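Protein yahD a copper inducible hydrolase (Lactococcus lactis subsp. lactis, PDB 3OG9) is a copper-inducible protein of the alpha/beta hydrolase fold that binds D-malate and probably has hydrolase activity. Local coordinates at residues A[5-10]-A[91-96]; A[27-32]-A[47-52]; A[132-137]-A[185-190]; A[151-156]-A[198-203]; A[174-177]-A[181-184]. All blocks are in the same frame, centred on the assembly; numbering follows the deposited sequence. Where two conformers were deposited one is given.

Interaction 1 of 5, residues A[5-10]-A[91-96]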
# COMPACT_ATOMS: atom_id res chain seq x y z
N THR A 5 -12.04 15.59 -0.06
CA THR A 5 -10.88 14.72 -0.07
C THR A 5 -9.58 15.49 -0.01
O THR A 5 -9.31 16.38 -0.81
CB THR A 5 -10.87 13.82 -1.31
OG1 THR A 5 -12.17 13.22 -1.44
CG2 THR A 5 -9.78 12.70 -1.17
N ASP A 6 -8.75 15.11 0.95
CA ASP A 6 -7.40 15.61 1.05
C ASP A 6 -6.47 14.77 0.19
O ASP A 6 -6.29 13.57 0.46
CB ASP A 6 -6.99 15.55 2.52
CG ASP A 6 -7.85 16.46 3.37
OD1 ASP A 6 -7.84 17.66 3.06
OD2 ASP A 6 -8.55 15.98 4.31
N TYR A 7 -5.92 15.38 -0.86
CA TYR A 7 -5.03 14.64 -1.78
C TYR A 7 -4.01 15.56 -2.45
O TYR A 7 -4.21 16.77 -2.51
CB TYR A 7 -5.84 13.82 -2.80
CG TYR A 7 -6.35 14.57 -4.00
CD1 TYR A 7 -5.63 14.58 -5.19
CD2 TYR A 7 -7.56 15.29 -3.94
CE1 TYR A 7 -6.10 15.30 -6.32
CE2 TYR A 7 -8.03 16.00 -5.04
CZ TYR A 7 -7.31 15.99 -6.23
OH TYR A 7 -7.80 16.69 -7.31
N VAL A 8 -2.90 14.99 -2.92
CA VAL A 8 -1.94 15.68 -3.80
C VAL A 8 -1.95 15.01 -5.17
O VAL A 8 -1.92 13.77 -5.25
CB VAL A 8 -0.49 15.56 -3.24
CG1 VAL A 8 0.57 16.09 -4.24
CG2 VAL A 8 -0.37 16.28 -1.96
N PHE A 9 -1.96 15.81 -6.23
CA PHE A 9 -1.64 15.29 -7.57
C PHE A 9 -0.43 16.06 -8.14
O PHE A 9 -0.39 17.28 -8.06
CB PHE A 9 -2.84 15.34 -8.51
CG PHE A 9 -2.48 15.01 -9.93
CD1 PHE A 9 -2.16 13.70 -10.29
CD2 PHE A 9 -2.37 16.00 -10.88
CE1 PHE A 9 -1.79 13.38 -11.58
CE2 PHE A 9 -2.00 15.68 -12.18
CZ PHE A 9 -1.70 14.37 -12.52
N LYS A 10 0.56 15.34 -8.66
CA LYS A 10 1.71 15.98 -9.30
C LYS A 10 1.89 15.33 -10.66
O LYS A 10 2.15 14.12 -10.74
CB LYS A 10 2.98 15.79 -8.50
CG LYS A 10 3.16 16.68 -7.30
CD LYS A 10 4.36 16.12 -6.51
CE LYS A 10 5.18 17.19 -5.85
NZ LYS A 10 6.51 17.43 -6.47
N SER A 91 -10.79 5.88 -8.64
CA SER A 91 -11.39 5.90 -9.97
C SER A 91 -11.82 7.31 -10.34
O SER A 91 -11.63 7.75 -11.50
CB SER A 91 -12.59 4.97 -10.00
OG SER A 91 -12.18 3.62 -10.13
N LEU A 92 -12.36 8.04 -9.36
CA LEU A 92 -12.84 9.42 -9.62
C LEU A 92 -11.70 10.39 -9.89
O LEU A 92 -11.78 11.28 -10.80
CB LEU A 92 -13.70 9.88 -8.44
CG LEU A 92 -14.31 11.27 -8.31
CD1 LEU A 92 -15.75 11.18 -7.76
CD2 LEU A 92 -13.48 12.09 -7.39
N LEU A 93 -10.62 10.25 -9.14
CA LEU A 93 -9.48 11.16 -9.33
C LEU A 93 -8.67 10.77 -10.53
O LEU A 93 -8.03 11.64 -11.16
CB LEU A 93 -8.61 11.23 -8.07
CG LEU A 93 -9.33 11.85 -6.87
CD1 LEU A 93 -8.48 11.78 -5.58
CD2 LEU A 93 -9.79 13.29 -7.15
N ALA A 94 -8.68 9.49 -10.88
CA ALA A 94 -7.99 9.04 -12.13
C ALA A 94 -8.71 9.61 -13.35
O ALA A 94 -8.10 10.06 -14.31
CB ALA A 94 -7.92 7.53 -12.20
N GLU A 95 -10.04 9.61 -13.26
CA GLU A 95 -10.91 10.32 -14.18
C GLU A 95 -10.54 11.80 -14.34
O GLU A 95 -10.22 12.27 -15.45
CB GLU A 95 -12.33 10.20 -13.64
CG GLU A 95 -13.16 9.31 -14.44
CD GLU A 95 -13.45 9.96 -15.76
OE1 GLU A 95 -12.95 9.45 -16.81
OE2 GLU A 95 -14.16 11.00 -15.74
N LYS A 96 -10.57 12.52 -13.22
CA LYS A 96 -10.23 13.95 -13.17
C LYS A 96 -8.84 14.26 -13.72
O LYS A 96 -8.65 15.30 -14.36
CB LYS A 96 -10.38 14.46 -11.72
CG LYS A 96 -10.04 15.95 -11.44
CD LYS A 96 -10.43 16.31 -9.99
CE LYS A 96 -9.86 17.65 -9.49
NZ LYS A 96 -10.09 17.80 -7.99
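Tyr7 meets Leu93 and Lys96 in a strand-on-helix contact at the margin of the fold, where the edge strand 7-10 lies against the last turns of helix 76-97. Its apolar part is a CH-pi contact: Leu93 CD1 stands over the middle of the ring, 3.9 Å from the Tyr7 centroid and only 13° off the ring normal. The second methyl, Leu93 CD2, reaches the hydroxyl end of the same ring, 3.8 Å from Tyr7 CZ, so the two branches of one leucine lie along the phenol. The polar part is at the rim. Lys96 runs out fully extended beyond CG and brings its ammonium to the ring edge, in plane, where Lys96 NZ donates to Tyr7 OH at 2.6 Å. In the mixed sheet of this alpha/beta hydrolase, strand 7-10 is outermost and pairs antiparallel with strand 45-48, whose Leu46 touches both Tyr7 and Leu93 and so extends the apolar layer inward. Tyr7 takes the first torsion that sets CG between the backbone N and the carbonyl carbon (chi1 82°), and its ring reaches over toward the helix. The phenol oxygen also bonds His97 NE2, one residue beyond Lys96. With an alanine at Tyr7, the methyls of Leu93 would probably lose the surface they rest on and Lys96 NZ the oxygen it donates to.

Interaction 2 of 5, residues A[27-32]-A[47-52]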
# COMPACT_ATOMS: atom_id res chain seq x y z
N GLY A 27 0.65 9.68 9.22
CA GLY A 27 1.14 10.37 8.04
C GLY A 27 0.06 11.19 7.38
O GLY A 27 -1.07 11.30 7.90
N ASP A 28 0.39 11.79 6.26
CA ASP A 28 -0.60 12.50 5.46
C ASP A 28 -0.27 12.37 3.97
O ASP A 28 0.66 11.67 3.59
CB ASP A 28 -0.72 13.97 5.91
CG ASP A 28 0.54 14.79 5.63
OD1 ASP A 28 1.36 14.43 4.74
OD2 ASP A 28 0.69 15.84 6.29
N GLU A 29 -1.03 13.08 3.15
CA GLU A 29 -0.87 12.99 1.69
C GLU A 29 0.51 13.43 1.16
O GLU A 29 0.87 13.09 0.03
CB GLU A 29 -2.04 13.70 0.95
CG GLU A 29 -2.09 15.19 1.12
CD GLU A 29 -2.76 15.63 2.40
OE1 GLU A 29 -2.88 14.84 3.38
OE2 GLU A 29 -3.15 16.82 2.45
N HIS A 30 1.27 14.19 1.96
CA HIS A 30 2.62 14.61 1.57
C HIS A 30 3.75 13.69 2.01
O HIS A 30 4.87 13.81 1.53
CB HIS A 30 2.90 16.04 2.07
CG HIS A 30 2.04 17.07 1.42
ND1 HIS A 30 0.88 17.55 2.00
CD2 HIS A 30 2.15 17.69 0.23
CE1 HIS A 30 0.33 18.44 1.20
NE2 HIS A 30 1.08 18.55 0.12
N GLN A 31 3.46 12.77 2.93
CA GLN A 31 4.49 11.95 3.56
C GLN A 31 5.42 11.27 2.54
O GLN A 31 6.63 11.28 2.69
CB GLN A 31 3.83 10.87 4.43
CG GLN A 31 4.87 9.96 5.14
CD GLN A 31 4.26 8.89 5.98
OE1 GLN A 31 3.54 8.02 5.48
NE2 GLN A 31 4.56 8.93 7.30
N LEU A 32 4.84 10.65 1.51
CA LEU A 32 5.61 9.73 0.65
C LEU A 32 6.07 10.35 -0.65
O LEU A 32 6.71 9.69 -1.47
CB LEU A 32 4.81 8.44 0.37
CG LEU A 32 4.66 7.54 1.62
CD1 LEU A 32 3.78 6.32 1.35
CD2 LEU A 32 6.02 7.11 2.16
N SER A 47 -1.71 11.02 -4.43
CA SER A 47 -1.53 10.66 -3.01
C SER A 47 -2.76 11.06 -2.24
O SER A 47 -3.08 12.24 -2.20
CB SER A 47 -0.30 11.38 -2.45
OG SER A 47 -0.02 10.96 -1.12
N ILE A 48 -3.46 10.10 -1.63
CA ILE A 48 -4.76 10.36 -0.99
C ILE A 48 -4.69 10.09 0.53
O ILE A 48 -4.25 9.00 0.94
CB ILE A 48 -5.88 9.45 -1.62
CG1 ILE A 48 -6.07 9.74 -3.12
CG2 ILE A 48 -7.23 9.59 -0.85
CD1 ILE A 48 -6.85 8.63 -3.85
N ARG A 49 -5.12 11.07 1.34
CA ARG A 49 -5.12 10.94 2.80
C ARG A 49 -6.23 10.00 3.27
O ARG A 49 -7.33 10.03 2.73
CB ARG A 49 -5.30 12.31 3.48
CG ARG A 49 -4.97 12.31 5.01
CD ARG A 49 -5.57 13.52 5.70
NE ARG A 49 -4.94 14.75 5.23
CZ ARG A 49 -5.20 15.97 5.70
NH1 ARG A 49 -6.08 16.14 6.69
NH2 ARG A 49 -4.57 17.02 5.20
N GLY A 50 -5.95 9.20 4.28
CA GLY A 50 -6.97 8.38 4.92
C GLY A 50 -8.02 9.28 5.57
O GLY A 50 -7.73 10.41 5.97
N ARG A 51 -9.24 8.77 5.69
CA ARG A 51 -10.37 9.56 6.21
C ARG A 51 -10.53 9.47 7.73
O ARG A 51 -11.29 10.24 8.30
CB ARG A 51 -11.65 9.07 5.57
CG ARG A 51 -11.79 9.45 4.12
CD ARG A 51 -13.27 9.47 3.73
NE ARG A 51 -13.94 8.20 3.96
CZ ARG A 51 -15.22 7.99 3.67
NH1 ARG A 51 -15.92 8.97 3.12
NH2 ARG A 51 -15.80 6.83 3.93
N ILE A 52 -9.83 8.53 8.37
CA ILE A 52 -9.87 8.32 9.83
C ILE A 52 -8.89 9.23 10.58
O ILE A 52 -7.70 9.28 10.24
CB ILE A 52 -9.64 6.82 10.17
CG1 ILE A 52 -10.64 5.91 9.41
CG2 ILE A 52 -9.70 6.56 11.68
CD1 ILE A 52 -12.11 6.28 9.55
O HOH W 1 1.92 10.10 1.50
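Glu29 and Arg49 face each other side-on, carboxylate against guanidinium, with the two planes turned 31° apart. The grip is two-pronged, one nitrogen to each oxygen. Arg49 NE gives the shorter and straighter bond, 2.8 Å to Glu29 OE1 with an N-H...O angle of 167°; it meets that oxygen on the syn side, though tilted out of the carboxylate plane. Alongside it, Arg49 NH2 donates to the syn lone pair of Glu29 OE2 at 3.1 Å. On the guanidinium side both acceptors lie close to the plane, so the acid comes in at the edge of the group and not over a face. Glu29 bends to get there: its CG sits between the backbone N and the carbonyl carbon (chi1 67°), and the chain bends at chi2. Arg49 reaches across from just past the end of strand 45-48, its chain kinked at chi3.

A second link uses the backbone of the same glutamate. Ser47 OG donates to Glu29 O at 2.6 Å, arriving tilted from the carbonyl plane. The acceptor belongs to a type I turn from Asp28 to Gln31, within which Asp28 OD1 takes the N-H of His30 in an Asx turn. One water accepts from Leu32 N and donates to Asp28 O at 2.9 Å, with a weak further bond to Ser47 OG.

Charge and backbone thus tie the loop leading into helix 33-39 to the end of strand 45-48 through one residue, and the nearby arginine probably stabilises the largely buried Glu29 in its ionised form.

Interaction 3 of 5, residues A[132-137]-A[185-190]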
# COMPACT_ATOMS: atom_id res chain seq x y z
N ALA A 132 5.06 -2.43 -1.16
CA ALA A 132 4.50 -2.32 0.21
C ALA A 132 5.64 -2.32 1.22
O ALA A 132 6.27 -3.35 1.40
CB ALA A 132 3.58 -3.50 0.51
N PHE A 133 5.91 -1.19 1.86
CA PHE A 133 6.92 -1.14 2.92
C PHE A 133 6.32 -1.46 4.27
O PHE A 133 5.40 -0.76 4.73
CB PHE A 133 7.61 0.21 2.97
CG PHE A 133 8.30 0.60 1.67
CD1 PHE A 133 9.45 -0.07 1.24
CD2 PHE A 133 7.82 1.67 0.90
CE1 PHE A 133 10.10 0.31 0.02
CE2 PHE A 133 8.47 2.05 -0.31
CZ PHE A 133 9.59 1.38 -0.74
N HIS A 134 6.84 -2.51 4.89
CA HIS A 134 6.40 -2.96 6.21
C HIS A 134 4.89 -3.21 6.32
O HIS A 134 4.22 -2.78 7.28
CB HIS A 134 6.93 -2.01 7.30
CG HIS A 134 8.42 -1.91 7.24
ND1 HIS A 134 9.22 -2.97 7.60
CD2 HIS A 134 9.24 -0.95 6.76
CE1 HIS A 134 10.48 -2.66 7.35
NE2 HIS A 134 10.52 -1.44 6.85
N GLY A 135 4.39 -3.95 5.32
CA GLY A 135 3.01 -4.36 5.27
C GLY A 135 2.76 -5.67 6.02
O GLY A 135 3.70 -6.39 6.46
N MET A 136 1.47 -6.01 6.14
CA MET A 136 1.05 -7.19 6.85
C MET A 136 -0.31 -7.63 6.37
O MET A 136 -0.99 -6.90 5.66
CB MET A 136 0.97 -6.87 8.35
CG MET A 136 -0.18 -5.90 8.74
SD MET A 136 0.09 -5.25 10.40
CE MET A 136 0.22 -6.75 11.30
N GLN A 137 -0.70 -8.85 6.77
CA GLN A 137 -2.07 -9.31 6.52
C GLN A 137 -3.05 -8.66 7.54
O GLN A 137 -2.83 -8.75 8.74
CB GLN A 137 -2.11 -10.85 6.61
CG GLN A 137 -3.46 -11.41 6.27
CD GLN A 137 -3.61 -12.84 6.66
OE1 GLN A 137 -3.58 -13.19 7.85
NE2 GLN A 137 -3.80 -13.69 5.65
N TYR A 185 12.30 -7.78 0.47
CA TYR A 185 13.48 -7.08 0.98
C TYR A 185 13.49 -7.09 2.51
O TYR A 185 12.50 -6.70 3.14
CB TYR A 185 13.54 -5.62 0.49
CG TYR A 185 14.78 -4.94 1.00
CD1 TYR A 185 16.00 -5.04 0.31
CD2 TYR A 185 14.77 -4.27 2.22
CE1 TYR A 185 17.17 -4.42 0.79
CE2 TYR A 185 15.93 -3.66 2.73
CZ TYR A 185 17.12 -3.75 2.01
OH TYR A 185 18.24 -3.16 2.53
N GLU A 186 14.61 -7.52 3.10
CA GLU A 186 14.73 -7.61 4.56
C GLU A 186 15.51 -6.40 5.08
O GLU A 186 16.67 -6.22 4.72
CB GLU A 186 15.40 -8.93 4.98
CG GLU A 186 15.34 -9.19 6.52
CD GLU A 186 16.09 -10.41 7.04
OE1 GLU A 186 16.25 -11.42 6.30
OE2 GLU A 186 16.51 -10.37 8.21
N SER A 187 14.84 -5.53 5.87
CA SER A 187 15.49 -4.36 6.51
C SER A 187 15.84 -4.67 7.97
O SER A 187 15.48 -5.72 8.47
CB SER A 187 14.60 -3.12 6.41
OG SER A 187 13.41 -3.30 7.16
N SER A 188 16.56 -3.77 8.64
CA SER A 188 17.05 -4.06 10.00
C SER A 188 16.68 -3.00 11.03
O SER A 188 17.29 -2.93 12.10
CB SER A 188 18.59 -4.24 9.99
OG SER A 188 19.23 -3.07 9.54
N LEU A 189 15.69 -2.17 10.71
CA LEU A 189 15.26 -1.15 11.66
C LEU A 189 13.83 -1.30 12.17
O LEU A 189 13.15 -0.32 12.37
CB LEU A 189 15.59 0.26 11.14
CG LEU A 189 17.04 0.42 11.64
CD1 LEU A 189 18.06 0.54 10.55
CD2 LEU A 189 17.25 1.38 12.82
N GLY A 190 13.39 -2.54 12.41
CA GLY A 190 12.02 -2.73 12.86
C GLY A 190 11.00 -2.13 11.89
O GLY A 190 11.20 -2.21 10.70
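Ser187 and Gly190 approach the imidazole of His134 from the loop that follows strand 181-186; in this small, buried interface two oxygens of that loop come up to the ring, closest at its carbon CE1. At the ring edge, Ser187 OG lies in the ring plane, 3.0 Å from His134 CE1. The same hydroxyl is 3.5 Å from His134 NE2. Ser187 holds OG between its backbone N and carbonyl carbon (chi1 65°), which directs it at the imidazole.

The backbone supplies the other approach. The carbonyl oxygen Gly190 O comes to 3.5 Å from His134 CE1, obliquely to the ring. Gly190 has a positive phi of 56°, and from it the chain runs straight on to His191, a malate-binding residue.

Hydrogen bonding of the ring leads outward: His134 NE2 is paired with Glu197 OE1 at the start of helix 195-208. Replacing His134 by an alanine is likely to leave that carboxylate oxygen without its imidazole mate and to take away the ring edge on which Ser187 OG rests.

The contact is a second shell to the ligand pocket. The His134 side chain is about 4 Å from that of His191 and about 7 Å from the bound D-malate, while Met136, two residues on, touches the ligand. Ser110, His191 and Asp160 have an arrangement consistent with the catalytic triad of alpha/beta hydrolases. Around it, His134 N is held by Ser155 OG of strand 151-156, and this strand separates strands 129-133 and 181-186, whose C-terminal loops come together here beside helix 195-208.

Interaction 4 of 5, residues A[151-156]-A[198-203]. Unlike the reference sequence in segment 198-203: Lys202 (reference Asn).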
# COMPACT_ATOMS: atom_id res chain seq x y z
N HIS A 151 3.48 -8.35 -10.25
CA HIS A 151 4.75 -8.25 -9.54
C HIS A 151 4.56 -7.35 -8.34
O HIS A 151 3.91 -6.30 -8.42
CB HIS A 151 5.82 -7.69 -10.46
CG HIS A 151 6.39 -8.72 -11.40
ND1 HIS A 151 7.50 -9.47 -11.08
CD2 HIS A 151 6.00 -9.12 -12.63
CE1 HIS A 151 7.77 -10.30 -12.08
NE2 HIS A 151 6.86 -10.12 -13.02
N VAL A 152 5.07 -7.78 -7.20
CA VAL A 152 4.81 -7.09 -5.94
C VAL A 152 6.11 -7.08 -5.14
O VAL A 152 6.79 -8.12 -5.06
CB VAL A 152 3.68 -7.81 -5.12
CG1 VAL A 152 3.62 -7.25 -3.67
CG2 VAL A 152 2.31 -7.61 -5.81
N PHE A 153 6.47 -5.93 -4.59
CA PHE A 153 7.67 -5.78 -3.72
C PHE A 153 7.21 -5.60 -2.27
O PHE A 153 6.29 -4.79 -2.03
CB PHE A 153 8.43 -4.49 -4.15
CG PHE A 153 9.67 -4.18 -3.29
CD1 PHE A 153 10.93 -4.57 -3.71
CD2 PHE A 153 9.55 -3.46 -2.11
CE1 PHE A 153 12.07 -4.26 -2.93
CE2 PHE A 153 10.68 -3.14 -1.31
CZ PHE A 153 11.93 -3.57 -1.72
N LEU A 154 7.80 -6.37 -1.33
CA LEU A 154 7.45 -6.29 0.08
C LEU A 154 8.71 -6.16 0.89
O LEU A 154 9.69 -6.89 0.65
CB LEU A 154 6.75 -7.57 0.57
CG LEU A 154 5.49 -8.01 -0.16
CD1 LEU A 154 5.04 -9.41 0.33
CD2 LEU A 154 4.35 -7.02 0.02
N SER A 155 8.68 -5.28 1.88
CA SER A 155 9.79 -5.29 2.87
C SER A 155 9.29 -5.85 4.19
O SER A 155 8.11 -5.76 4.50
CB SER A 155 10.35 -3.90 3.09
OG SER A 155 9.41 -3.08 3.76
N TYR A 156 10.23 -6.39 4.99
CA TYR A 156 9.94 -6.92 6.29
C TYR A 156 11.20 -6.71 7.14
O TYR A 156 12.31 -6.79 6.61
CB TYR A 156 9.61 -8.41 6.10
CG TYR A 156 9.55 -9.20 7.36
CD1 TYR A 156 8.46 -9.07 8.25
CD2 TYR A 156 10.60 -10.07 7.70
CE1 TYR A 156 8.43 -9.80 9.44
CE2 TYR A 156 10.56 -10.80 8.88
CZ TYR A 156 9.48 -10.67 9.74
OH TYR A 156 9.45 -11.39 10.93
N VAL A 198 14.05 1.63 0.32
CA VAL A 198 13.62 2.49 -0.78
C VAL A 198 14.50 2.37 -2.05
O VAL A 198 13.97 2.29 -3.19
CB VAL A 198 13.46 3.94 -0.30
CG1 VAL A 198 13.21 4.89 -1.47
CG2 VAL A 198 12.35 3.99 0.72
N LEU A 199 15.81 2.33 -1.87
CA LEU A 199 16.70 2.05 -3.02
C LEU A 199 16.47 0.65 -3.63
O LEU A 199 16.56 0.48 -4.85
CB LEU A 199 18.17 2.27 -2.66
CG LEU A 199 18.51 3.74 -2.33
CD1 LEU A 199 20.02 3.89 -2.07
CD2 LEU A 199 18.08 4.67 -3.46
N ALA A 200 16.18 -0.33 -2.78
CA ALA A 200 15.89 -1.69 -3.23
C ALA A 200 14.63 -1.69 -4.12
O ALA A 200 14.56 -2.36 -5.17
CB ALA A 200 15.73 -2.62 -2.05
N ALA A 201 13.63 -0.90 -3.70
CA ALA A 201 12.37 -0.79 -4.47
C ALA A 201 12.59 -0.07 -5.80
O ALA A 201 12.08 -0.50 -6.86
CB ALA A 201 11.32 -0.08 -3.63
N LYS A 202 13.37 1.01 -5.76
CA LYS A 202 13.83 1.72 -6.97
C LYS A 202 14.50 0.77 -7.97
O LYS A 202 14.19 0.74 -9.18
CB LYS A 202 14.83 2.83 -6.56
CG LYS A 202 15.34 3.72 -7.72
CD LYS A 202 16.32 4.79 -7.20
CE LYS A 202 16.88 5.65 -8.36
NZ LYS A 202 15.83 6.48 -9.05
N LYS A 203 15.42 -0.04 -7.47
CA LYS A 203 16.11 -1.00 -8.32
C LYS A 203 15.14 -2.05 -8.87
O LYS A 203 15.15 -2.38 -10.07
CB LYS A 203 17.25 -1.65 -7.55
CG LYS A 203 18.05 -2.71 -8.32
CD LYS A 203 19.32 -3.03 -7.50
CE LYS A 203 19.76 -4.46 -7.63
NZ LYS A 203 19.69 -4.92 -9.04
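With CG trans to its backbone N (chi1 178°), Phe153 carries its ring straight out from strand 151-156, and chi2, at 96°, turns a face of that ring to Ala201 on helix 195-208, with Ala200 beside its far end. Ala201 sits over this face. Its CA is 3.8 Å above the plane, displaced toward the rim, while its methyl makes a CH-pi contact, Ala201 CB lying 4.0 Å from the Phe153 centroid and 14° off the normal. The side-chain carbons are in van der Waals touch as well, Phe153 CE2 being 3.9 Å from Ala201 CB.

Ala200 meets the far end of the ring instead. Its methyl carbon Ala200 CB stands 3.9 Å from Phe153 CZ, and the peptide between the two alanines also lies against the ring, with Ala201 N at 3.7 Å from Phe153 CZ. Two consecutive small side chains let the aromatic ring come right up to the main chain of the helix: the CA atoms of Phe153 and Ala201 are 6.9 Å apart. The contact is packing without hydrogen bonds between the two segments, and it lies away from the malate site.

Helix 195-208 is the last of the chain and rests on one face of the sheet, the other face at this strand being taken by helix 165-177, where Leu154, next to Phe153 and pointing the other way, meets Phe168 and Leu175. On the helix 195-208 side the ring is flanked by Ile131 of strand 129-133 and Tyr185 of strand 181-186, and it also meets the ring of Trp204 one turn further along the helix, the two planes inclined to each other.

Interaction 5 of 5, residues A[174-177]-A[181-184]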
# COMPACT_ATOMS: atom_id res chain seq x y z
N ASP A 174 -0.78 -15.59 0.87
CA ASP A 174 -1.98 -15.14 0.15
C ASP A 174 -1.63 -14.60 -1.23
O ASP A 174 -2.29 -14.93 -2.21
CB ASP A 174 -2.77 -14.08 0.93
CG ASP A 174 -3.52 -14.67 2.15
OD1 ASP A 174 -4.06 -13.88 2.95
OD2 ASP A 174 -3.59 -15.91 2.29
N LEU A 175 -0.59 -13.77 -1.31
CA LEU A 175 -0.15 -13.26 -2.63
C LEU A 175 0.35 -14.37 -3.59
O LEU A 175 0.01 -14.38 -4.77
CB LEU A 175 0.95 -12.21 -2.45
CG LEU A 175 0.43 -10.90 -1.81
CD1 LEU A 175 1.60 -10.09 -1.24
CD2 LEU A 175 -0.41 -10.09 -2.77
N GLU A 176 1.16 -15.28 -3.07
CA GLU A 176 1.69 -16.36 -3.92
C GLU A 176 0.61 -17.36 -4.33
O GLU A 176 0.60 -17.86 -5.46
CB GLU A 176 2.86 -17.03 -3.23
CG GLU A 176 4.08 -16.15 -3.39
CD GLU A 176 5.30 -16.63 -2.65
OE1 GLU A 176 5.15 -17.48 -1.73
OE2 GLU A 176 6.41 -16.13 -3.01
N ASP A 177 -0.31 -17.64 -3.41
CA ASP A 177 -1.48 -18.44 -3.76
C ASP A 177 -2.34 -17.83 -4.87
O ASP A 177 -2.99 -18.57 -5.62
CB ASP A 177 -2.35 -18.72 -2.54
CG ASP A 177 -1.67 -19.65 -1.53
OD1 ASP A 177 -0.54 -20.18 -1.79
OD2 ASP A 177 -2.27 -19.84 -0.46
N GLN A 181 4.26 -12.71 -8.34
CA GLN A 181 5.69 -12.88 -8.32
C GLN A 181 6.20 -11.86 -7.29
O GLN A 181 6.06 -10.67 -7.49
CB GLN A 181 6.28 -12.55 -9.70
CG GLN A 181 6.21 -13.67 -10.75
CD GLN A 181 4.78 -14.01 -11.18
OE1 GLN A 181 3.96 -13.13 -11.53
NE2 GLN A 181 4.46 -15.27 -11.15
N LEU A 182 6.79 -12.33 -6.21
CA LEU A 182 7.19 -11.47 -5.10
C LEU A 182 8.67 -11.24 -5.05
O LEU A 182 9.45 -12.16 -5.27
CB LEU A 182 6.81 -12.12 -3.75
CG LEU A 182 5.35 -12.37 -3.47
CD1 LEU A 182 5.11 -12.85 -1.99
CD2 LEU A 182 4.62 -11.06 -3.74
N GLU A 183 9.03 -10.00 -4.71
CA GLU A 183 10.38 -9.69 -4.24
C GLU A 183 10.28 -9.29 -2.78
O GLU A 183 9.54 -8.36 -2.44
CB GLU A 183 10.97 -8.53 -5.04
CG GLU A 183 12.32 -7.98 -4.51
CD GLU A 183 13.51 -8.78 -5.00
OE1 GLU A 183 13.38 -9.41 -6.06
OE2 GLU A 183 14.59 -8.75 -4.34
N ILE A 184 11.06 -9.96 -1.93
CA ILE A 184 11.08 -9.65 -0.51
C ILE A 184 12.39 -8.98 -0.10
O ILE A 184 13.45 -9.59 -0.26
CB ILE A 184 10.85 -10.94 0.37
CG1 ILE A 184 9.64 -11.77 -0.12
CG2 ILE A 184 10.76 -10.60 1.86
CD1 ILE A 184 8.33 -11.02 -0.12
O HOH W 2 7.06 -15.11 -5.72
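Leu182 lodges its two methyls against different residues of the helix end. Leu182 CD2 packs on Leu175, 4.0 Å from Leu175 CD1, with the two side chains crossing at about a right angle. Leu182 CD1 lies against the stem of Glu176 and is 3.7 Å from both Glu176 CG and Glu176 OE2. A carboxylate oxygen therefore sits beside an aliphatic branch, and the acid serves here as an apolar surface through its methylene carbons.

A water joins the glutamate head to the strand. It donates to Glu176 OE2 at 3.0 Å and accepts from Leu182 N at 2.8 Å, bridging the carboxylate to the backbone. The charged group thus reaches that N-H through one solvent molecule. Extended beyond CG, with CG opposite the carbonyl carbon (chi1 -78°), Glu176 passes obliquely across Leu182 and brings OE2 to the water.

Further out, Leu175 is the inner, buried member of the set, while Leu182 continues onto Val152 of strand 151-156 and back onto Lys172, one turn earlier in the helix. The backbone of Glu183 bonds to Val152 and Leu154, fixing the edge strand beside its parallel neighbour. Leu175 O is bonded by the hydroxyl of Ser178 just after the helix.

Only three residues separate the two segments, so the chain turns sharply from helix into strand. This is the closing half of a beta-alpha-beta crossover, strand 151-156, helix 165-177, strand 181-186, a unit characteristic of the alpha/beta hydrolase fold.

How the interactions relate
All five contacts reach one mixed sheet. Interactions 1 and 5 involve its outermost strands, 7-10 and 181-186, and lie on opposite sides of the chain's centre, their own centres about 29 Å apart; both are partly buried and combine leucine packing with a polar group at the rim, a lysine in one and a water-bridged glutamate in the other. Interaction 4 is buried, without polar side chains in contact. Interaction 3, also buried, sets hydroxyl and carbonyl oxygens against an imidazole and is the nearest to the ligand, meeting interaction 4 through strand pairing. Interaction 2 relies on a salt bridge and touches interaction 1 where strands 7-10 and 45-48 pair. Interactions 3 and 5 share strand 181-186, and Gln137 NE2 reaches Asp174 OD1 between them.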